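Local coordinates for CELL WALL surface anchor family protein (Streptococcus pneumoniae, PDB 2WW8), which serves as the adhesin of the pneumococcal pilus and probably attaches the bacterium to host cells, at residues L758-P763 / G797-F802; I818-I823 / D830-V835. One frame throughout, in Å; residues are numbered along the deposited sequence.

Contact 1: residues L758-P763 / G797-F802; sequences LQKQHP and GKYRLF
The side chain of Lys760 lies obliquely across the Tyr799 ring, a placement set by its first torsion, with CG anti to the backbone N (chi1 -161°). Its CG stands over one ring face, 4.0 Å from the centroid and 20° off the ring normal, which meets the geometry of a CH-pi contact. Farther out, Lys760 CE passes 3.4 Å from Tyr799 OH; that hydroxyl is hydrogen-bonded to the carbonyl O of Ser795. Leu758 crosses the same tyrosine obliquely, its CD1 3.8 Å from Tyr799 CD2. The two strands are antiparallel neighbours in a sheet of the prealbumin-like domain, so side chains alternate between its faces: Leu758, Lys760, Tyr799 and Leu801 share one, Gln759 and Arg800 the other. On that second face Gln759 bends at chi2 (-77°) and sets CG 3.6 Å from Phe802 CD1, while its OE1 accepts a bond from Gln779. Gln761 and Lys798 run side by side, pointing the same way, with Gln761 OE1 3.2 Å from Lys798 CG and Gln761 NE2 bonded to the Pro766 carbonyl. Between the backbones, Gln759 and Arg800 exchange a reciprocal pair of hydrogen bonds, and Gln761 N reaches Lys798 O at 2.8 Å.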
ATOM      1  N   LEU A 758      -5.304  36.690  79.256  1.00 21.25           N
ATOM      2  CA  LEU A 758      -4.480  35.678  78.589  1.00 22.43           C
ATOM      3  C   LEU A 758      -3.279  36.326  77.896  1.00 23.17           C
ATOM      4  O   LEU A 758      -3.466  37.126  76.984  1.00 23.82           O
ATOM      5  CB  LEU A 758      -5.320  34.872  77.589  1.00 20.63           C
ATOM      6  CG  LEU A 758      -4.700  33.637  76.916  1.00 21.57           C
ATOM      7  CD1 LEU A 758      -3.889  32.716  77.847  1.00 17.65           C
ATOM      8  CD2 LEU A 758      -5.796  32.840  76.156  1.00 15.41           C
ATOM      9  N   GLN A 759      -2.063  35.999  78.330  1.00 23.99           N
ATOM     10  CA  GLN A 759      -0.860  36.536  77.689  1.00 24.57           C
ATOM     11  C   GLN A 759      -0.243  35.548  76.716  1.00 25.29           C
ATOM     12  O   GLN A 759      -0.376  34.337  76.890  1.00 23.87           O
ATOM     13  CB  GLN A 759       0.195  36.929  78.719  1.00 25.37           C
ATOM     14  CG  GLN A 759      -0.321  37.877  79.795  1.00 27.41           C
ATOM     15  CD  GLN A 759      -0.443  39.296  79.299  1.00 32.09           C
ATOM     16  OE1 GLN A 759      -1.498  39.739  78.831  1.00 32.40           O
ATOM     17  NE2 GLN A 759       0.667  40.022  79.379  1.00 34.30           N
ATOM     18  N   LYS A 760       0.430  36.074  75.692  1.00 25.98           N
ATOM     19  CA  LYS A 760       1.141  35.251  74.714  1.00 26.64           C
ATOM     20  C   LYS A 760       2.613  35.625  74.680  1.00 27.46           C
ATOM     21  O   LYS A 760       2.945  36.799  74.815  1.00 26.98           O
ATOM     22  CB  LYS A 760       0.543  35.373  73.308  1.00 26.97           C
ATOM     23  CG  LYS A 760       0.950  34.214  72.400  1.00 25.00           C
ATOM     24  CD  LYS A 760       0.246  34.257  71.053  1.00 26.54           C
ATOM     25  CE  LYS A 760       0.821  33.199  70.088  1.00 24.72           C
ATOM     26  NZ  LYS A 760       2.316  33.218  69.999  1.00 20.62           N
ATOM     27  N   GLN A 761       3.480  34.628  74.529  1.00 28.69           N
ATOM     28  CA  GLN A 761       4.913  34.863  74.418  1.00 30.86           C
ATOM     29  C   GLN A 761       5.175  35.694  73.150  1.00 32.05           C
ATOM     30  O   GLN A 761       4.583  35.443  72.100  1.00 31.13           O
ATOM     31  CB  GLN A 761       5.660  33.526  74.395  1.00 30.85           C
ATOM     32  CG  GLN A 761       7.191  33.599  74.389  1.00 31.32           C
ATOM     33  CD  GLN A 761       7.823  32.211  74.347  1.00 31.58           C
ATOM     34  OE1 GLN A 761       7.428  31.361  73.546  1.00 33.08           O
ATOM     35  NE2 GLN A 761       8.799  31.972  75.216  1.00 29.38           N
ATOM     36  N   HIS A 762       6.024  36.714  73.266  1.00 34.11           N
ATOM     37  CA  HIS A 762       6.401  37.521  72.106  1.00 36.09           C
ATOM     38  C   HIS A 762       7.292  36.692  71.164  1.00 36.95           C
ATOM     39  O   HIS A 762       8.232  36.038  71.629  1.00 36.73           O
ATOM     40  CB  HIS A 762       7.065  38.847  72.520  1.00 36.66           C
ATOM     41  CG  HIS A 762       7.426  39.733  71.361  1.00 38.46           C
ATOM     42  ND1 HIS A 762       8.722  40.127  71.092  1.00 40.04           N
ATOM     43  CD2 HIS A 762       6.657  40.283  70.388  1.00 39.27           C
ATOM     44  CE1 HIS A 762       8.735  40.890  70.012  1.00 39.73           C
ATOM     45  NE2 HIS A 762       7.495  40.991  69.560  1.00 39.66           N
ATOM     46  N   PRO A 763       6.989  36.700  69.847  1.00 37.90           N
ATOM     47  CA  PRO A 763       7.697  35.891  68.849  1.00 38.08           C
ATOM     48  C   PRO A 763       9.220  36.017  68.908  1.00 38.65           C
ATOM     49  O   PRO A 763       9.911  35.009  68.760  1.00 38.25           O
ATOM     50  CB  PRO A 763       7.153  36.415  67.512  1.00 38.19           C
ATOM     51  CG  PRO A 763       6.469  37.718  67.836  1.00 38.37           C
ATOM     52  CD  PRO A 763       5.916  37.492  69.214  1.00 37.96           C
ATOM     53  N   GLY A 797       2.029  28.567  69.987  1.00 20.73           N
ATOM     54  CA  GLY A 797       3.024  29.226  70.834  1.00 20.57           C
ATOM     55  C   GLY A 797       2.741  29.046  72.315  1.00 21.05           C
ATOM     56  O   GLY A 797       1.905  28.218  72.690  1.00 20.40           O
ATOM     57  N   LYS A 798       3.455  29.817  73.131  1.00 20.04           N
ATOM     58  CA  LYS A 798       3.359  29.762  74.588  1.00 20.17           C
ATOM     59  C   LYS A 798       2.432  30.838  75.182  1.00 19.72           C
ATOM     60  O   LYS A 798       2.450  31.997  74.743  1.00 18.97           O
ATOM     61  CB  LYS A 798       4.757  29.839  75.198  1.00 20.76           C
ATOM     62  CG  LYS A 798       5.770  28.823  74.686  1.00 20.92           C
ATOM     63  CD  LYS A 798       6.878  28.659  75.716  1.00 23.10           C
ATOM     64  CE  LYS A 798       8.174  28.152  75.109  1.00 25.67           C
ATOM     65  NZ  LYS A 798       7.982  26.721  74.787  1.00 26.97           N
ATOM     66  N   TYR A 799       1.620  30.428  76.165  1.00 19.62           N
ATOM     67  CA  TYR A 799       0.589  31.242  76.812  1.00 18.98           C
ATOM     68  C   TYR A 799       0.710  31.163  78.331  1.00 18.65           C
ATOM     69  O   TYR A 799       1.150  30.134  78.885  1.00 17.18           O
ATOM     70  CB  TYR A 799      -0.827  30.806  76.427  1.00 18.57           C
ATOM     71  CG  TYR A 799      -1.179  31.061  74.973  1.00 22.92           C
ATOM     72  CD1 TYR A 799      -0.724  30.200  73.985  1.00 21.60           C
ATOM     73  CD2 TYR A 799      -1.955  32.166  74.583  1.00 23.50           C
ATOM     74  CE1 TYR A 799      -1.024  30.428  72.639  1.00 25.36           C
ATOM     75  CE2 TYR A 799      -2.265  32.396  73.245  1.00 22.39           C
ATOM     76  CZ  TYR A 799      -1.798  31.513  72.277  1.00 24.62           C
ATOM     77  OH  TYR A 799      -2.068  31.671  70.930  1.00 25.49           O
ATOM     78  N   ARG A 800       0.312  32.268  78.969  1.00 18.53           N
ATOM     79  CA  ARG A 800       0.266  32.433  80.432  1.00 19.31           C
ATOM     80  C   ARG A 800      -1.036  33.141  80.793  1.00 19.17           C
ATOM     81  O   ARG A 800      -1.256  34.273  80.340  1.00 19.06           O
ATOM     82  CB  ARG A 800       1.437  33.272  80.965  1.00 19.13           C
ATOM     83  CG  ARG A 800       2.757  32.536  81.049  1.00 21.13           C
ATOM     84  CD  ARG A 800       3.905  33.457  81.460  1.00 22.54           C
ATOM     85  NE  ARG A 800       5.164  32.713  81.502  1.00 25.82           N
ATOM     86  CZ  ARG A 800       6.351  33.212  81.858  1.00 29.30           C
ATOM     87  NH1 ARG A 800       6.488  34.477  82.244  1.00 27.22           N
ATOM     88  NH2 ARG A 800       7.434  32.439  81.838  1.00 30.04           N
ATOM     89  N   LEU A 801      -1.882  32.469  81.575  1.00 18.16           N
ATOM     90  CA  LEU A 801      -3.145  33.063  82.016  1.00 19.07           C
ATOM     91  C   LEU A 801      -2.914  33.738  83.385  1.00 19.00           C
ATOM     92  O   LEU A 801      -2.356  33.127  84.309  1.00 20.40           O
ATOM     93  CB  LEU A 801      -4.272  32.023  82.052  1.00 18.09           C
ATOM     94  CG  LEU A 801      -5.573  32.502  82.708  1.00 16.61           C
ATOM     95  CD1 LEU A 801      -6.448  33.391  81.838  1.00 16.32           C
ATOM     96  CD2 LEU A 801      -6.340  31.271  83.082  1.00 16.95           C
ATOM     97  N   PHE A 802      -3.286  35.012  83.494  1.00 18.54           N
ATOM     98  CA  PHE A 802      -3.084  35.765  84.731  1.00 19.05           C
ATOM     99  C   PHE A 802      -4.448  36.036  85.321  1.00 18.20           C
ATOM    100  O   PHE A 802      -5.383  36.381  84.579  1.00 17.56           O
ATOM    101  CB  PHE A 802      -2.394  37.125  84.499  1.00 19.91           C
ATOM    102  CG  PHE A 802      -0.911  37.048  84.267  1.00 20.52           C
ATOM    103  CD1 PHE A 802      -0.392  36.494  83.089  1.00 21.78           C
ATOM    104  CD2 PHE A 802      -0.022  37.547  85.207  1.00 21.45           C
ATOM    105  CE1 PHE A 802       1.009  36.416  82.848  1.00 21.33           C
ATOM    106  CE2 PHE A 802       1.392  37.490  84.985  1.00 25.17           C
ATOM    107  CZ  PHE A 802       1.918  36.911  83.804  1.00 20.96           C
TER

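Contact 2: residues I818-I823 / D830-V835; sequences IVAFQI and DVTSIV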
ATOM      1  N   ILE A 818      -1.194  32.278  86.742  1.00 14.85           N
ATOM      2  CA  ILE A 818      -1.892  31.079  87.232  1.00 15.67           C
ATOM      3  C   ILE A 818      -1.507  29.803  86.459  1.00 16.21           C
ATOM      4  O   ILE A 818      -0.998  28.839  87.045  1.00 15.48           O
ATOM      5  CB  ILE A 818      -3.428  31.254  87.230  1.00 15.18           C
ATOM      6  CG1 ILE A 818      -3.816  32.584  87.889  1.00 15.62           C
ATOM      7  CG2 ILE A 818      -4.128  30.060  87.940  1.00 15.91           C
ATOM      8  CD1 ILE A 818      -3.418  32.625  89.358  1.00 12.61           C
ATOM      9  N   VAL A 819      -1.713  29.825  85.143  1.00 14.96           N
ATOM     10  CA  VAL A 819      -1.508  28.633  84.328  1.00 16.00           C
ATOM     11  C   VAL A 819      -0.645  28.967  83.116  1.00 16.93           C
ATOM     12  O   VAL A 819      -0.791  30.046  82.510  1.00 16.41           O
ATOM     13  CB  VAL A 819      -2.831  28.070  83.741  1.00 16.56           C
ATOM     14  CG1 VAL A 819      -2.573  26.703  83.069  1.00 16.36           C
ATOM     15  CG2 VAL A 819      -3.917  27.927  84.793  1.00 15.68           C
ATOM     16  N   ALA A 820       0.234  28.017  82.789  1.00 17.00           N
ATOM     17  CA  ALA A 820       1.003  28.013  81.541  1.00 18.45           C
ATOM     18  C   ALA A 820       0.531  26.864  80.665  1.00 18.36           C
ATOM     19  O   ALA A 820       0.166  25.788  81.162  1.00 17.62           O
ATOM     20  CB  ALA A 820       2.500  27.856  81.799  1.00 17.35           C
ATOM     21  N   PHE A 821       0.546  27.095  79.358  1.00 18.09           N
ATOM     22  CA  PHE A 821       0.304  25.982  78.426  1.00 19.10           C
ATOM     23  C   PHE A 821       0.833  26.399  77.061  1.00 19.81           C
ATOM     24  O   PHE A 821       1.181  27.566  76.885  1.00 20.12           O
ATOM     25  CB  PHE A 821      -1.183  25.612  78.335  1.00 17.68           C
ATOM     26  CG  PHE A 821      -2.078  26.739  77.858  1.00 18.65           C
ATOM     27  CD1 PHE A 821      -2.712  27.579  78.770  1.00 15.49           C
ATOM     28  CD2 PHE A 821      -2.283  26.972  76.495  1.00 16.74           C
ATOM     29  CE1 PHE A 821      -3.546  28.620  78.328  1.00 14.47           C
ATOM     30  CE2 PHE A 821      -3.105  27.996  76.046  1.00 13.21           C
ATOM     31  CZ  PHE A 821      -3.748  28.816  76.955  1.00 17.42           C
ATOM     32  N   GLN A 822       0.876  25.444  76.132  1.00 20.88           N
ATOM     33  CA  GLN A 822       1.297  25.638  74.751  1.00 21.66           C
ATOM     34  C   GLN A 822       0.227  25.157  73.776  1.00 21.90           C
ATOM     35  O   GLN A 822      -0.482  24.178  74.034  1.00 22.20           O
ATOM     36  CB  GLN A 822       2.546  24.798  74.492  1.00 22.70           C
ATOM     37  CG  GLN A 822       3.832  25.551  74.611  1.00 25.66           C
ATOM     38  CD  GLN A 822       4.933  24.867  73.815  1.00 29.04           C
ATOM     39  OE1 GLN A 822       5.335  25.325  72.742  1.00 28.94           O
ATOM     40  NE2 GLN A 822       5.410  23.746  74.335  1.00 31.23           N
ATOM     41  N   ILE A 823       0.111  25.844  72.644  1.00 21.65           N
ATOM     42  CA  ILE A 823      -0.688  25.356  71.518  1.00 21.40           C
ATOM     43  C   ILE A 823       0.337  24.948  70.434  1.00 21.62           C
ATOM     44  O   ILE A 823       1.185  25.756  70.020  1.00 21.20           O
ATOM     45  CB  ILE A 823      -1.737  26.414  71.002  1.00 22.11           C
ATOM     46  CG1 ILE A 823      -2.683  26.962  72.091  1.00 20.22           C
ATOM     47  CG2 ILE A 823      -2.566  25.848  69.855  1.00 20.98           C
ATOM     48  CD1 ILE A 823      -3.696  25.984  72.667  1.00 17.09           C
ATOM     49  N   ASP A 830       1.057  20.689  77.438  1.00 21.86           N
ATOM     50  CA  ASP A 830       1.824  21.045  78.645  1.00 22.62           C
ATOM     51  C   ASP A 830       1.133  22.059  79.565  1.00 21.52           C
ATOM     52  O   ASP A 830       1.691  23.112  79.883  1.00 22.07           O
ATOM     53  CB  ASP A 830       3.222  21.542  78.279  1.00 22.40           C
ATOM     54  CG  ASP A 830       3.944  20.587  77.343  1.00 26.86           C
ATOM     55  OD1 ASP A 830       3.891  19.346  77.537  1.00 28.91           O
ATOM     56  OD2 ASP A 830       4.579  21.098  76.396  1.00 29.59           O
ATOM     57  N   VAL A 831      -0.100  21.758  79.951  1.00 22.28           N
ATOM     58  CA  VAL A 831      -0.879  22.668  80.788  1.00 22.49           C
ATOM     59  C   VAL A 831      -0.367  22.502  82.213  1.00 23.95           C
ATOM     60  O   VAL A 831      -0.533  21.411  82.800  1.00 24.21           O
ATOM     61  CB  VAL A 831      -2.385  22.373  80.772  1.00 22.20           C
ATOM     62  CG1 VAL A 831      -3.115  23.352  81.657  1.00 22.32           C
ATOM     63  CG2 VAL A 831      -2.945  22.390  79.358  1.00 20.10           C
ATOM     64  N   THR A 832       0.250  23.568  82.735  1.00 23.47           N
ATOM     65  CA  THR A 832       0.931  23.531  84.033  1.00 23.49           C
ATOM     66  C   THR A 832       0.589  24.728  84.924  1.00 22.38           C
ATOM     67  O   THR A 832       0.284  25.819  84.433  1.00 23.30           O
ATOM     68  CB  THR A 832       2.475  23.413  83.879  1.00 23.90           C
ATOM     69  OG1 THR A 832       3.023  24.573  83.234  1.00 24.76           O
ATOM     70  CG2 THR A 832       2.837  22.186  83.066  1.00 25.73           C
ATOM     71  N   SER A 833       0.655  24.532  86.237  1.00 20.56           N
ATOM     72  CA  SER A 833       0.395  25.618  87.192  1.00 17.41           C
ATOM     73  C   SER A 833       1.647  26.479  87.278  1.00 16.78           C
ATOM     74  O   SER A 833       2.761  25.964  87.386  1.00 16.52           O
ATOM     75  CB  SER A 833       0.083  25.046  88.582  1.00 16.76           C
ATOM     76  OG  SER A 833       0.041  26.083  89.550  1.00  9.84           O
ATOM     77  N   ILE A 834       1.488  27.797  87.243  1.00 15.75           N
ATOM     78  CA  ILE A 834       2.626  28.671  87.543  1.00 15.06           C
ATOM     79  C   ILE A 834       2.270  29.615  88.698  1.00 15.53           C
ATOM     80  O   ILE A 834       2.832  30.690  88.808  1.00 16.82           O
ATOM     81  CB  ILE A 834       3.067  29.451  86.283  1.00 14.42           C
ATOM     82  CG1 ILE A 834       1.854  30.100  85.612  1.00 12.26           C
ATOM     83  CG2 ILE A 834       3.891  28.524  85.357  1.00 15.32           C
ATOM     84  CD1 ILE A 834       2.276  31.166  84.598  1.00 11.98           C
ATOM     85  N   VAL A 835       1.315  29.234  89.544  1.00 14.68           N
ATOM     86  CA  VAL A 835       0.938  30.048  90.701  1.00 16.15           C
ATOM     87  C   VAL A 835       2.167  30.202  91.592  1.00 16.81           C
ATOM     88  O   VAL A 835       2.798  29.203  91.970  1.00 17.12           O
ATOM     89  CB  VAL A 835      -0.245  29.417  91.495  1.00 15.43           C
ATOM     90  CG1 VAL A 835      -0.660  30.307  92.688  1.00 16.51           C
ATOM     91  CG2 VAL A 835      -1.450  29.211  90.575  1.00 12.87           C
TER
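From CB outward, Ile834 leans back over the strand it pairs with. Its CB lies 4.2 Å from Ile818 O. CG1 occupies the crowded position between the backbone N and the carbonyl carbon (chi1 49°), which brings it to 3.4 Å from Ile818 O. The chain then extends (chi2 165°), and CD1 ends beside the Val819 backbone, near its C and O. The other branch, CG2, packs on Ala820 CB at 3.9 Å. Ile818 O is therefore touched by CG1 of Ile834 and also accepts a hydrogen bond from Ile834 N at 2.7 Å, the donor standing well above the carbonyl plane. Two residues along the strand, Ala820 and Thr832 form a hydrogen-bonded pair, with Thr832 N to Ala820 O nearly straight at 173°. On the face of the sheet opposite Ala820, Val819 CG1 meets Val831 CG1 at 3.7 Å, beside Tyr843 of strand 841-846. At the far end Gln822 NE2 makes a weak bond of 3.5 Å to Asp830 OD2, their planes nearly coplanar. Toward strand 797-805, Ile818 and Val819 both face Leu801 in a classic beta bulge; the pairing with strand 827-833 is an antiparallel hairpin at the sheet edge of a prealbumin-like domain.

Along the chain, strand 755-761 comes first, and contact 1 closes when strand 797-805 returns beside it; 33 residues separate its two segments, ten of them in strands. After a connection of ten residues the chain enters strand 816-824, and contact 2 closes the short hairpin with strand 827-833, just six residues separating its two segments. The contacts are in series and neither nests within nor crosses the other. They meet where strands 797-805 and 816-824 lie side by side: Leu801 N and O probably hydrogen-bond to Val819 O and Ile818 N, each at 2.8 Å. Strands 755-761, 797-805, 816-824 and 827-833 thus follow one another across a single antiparallel sheet.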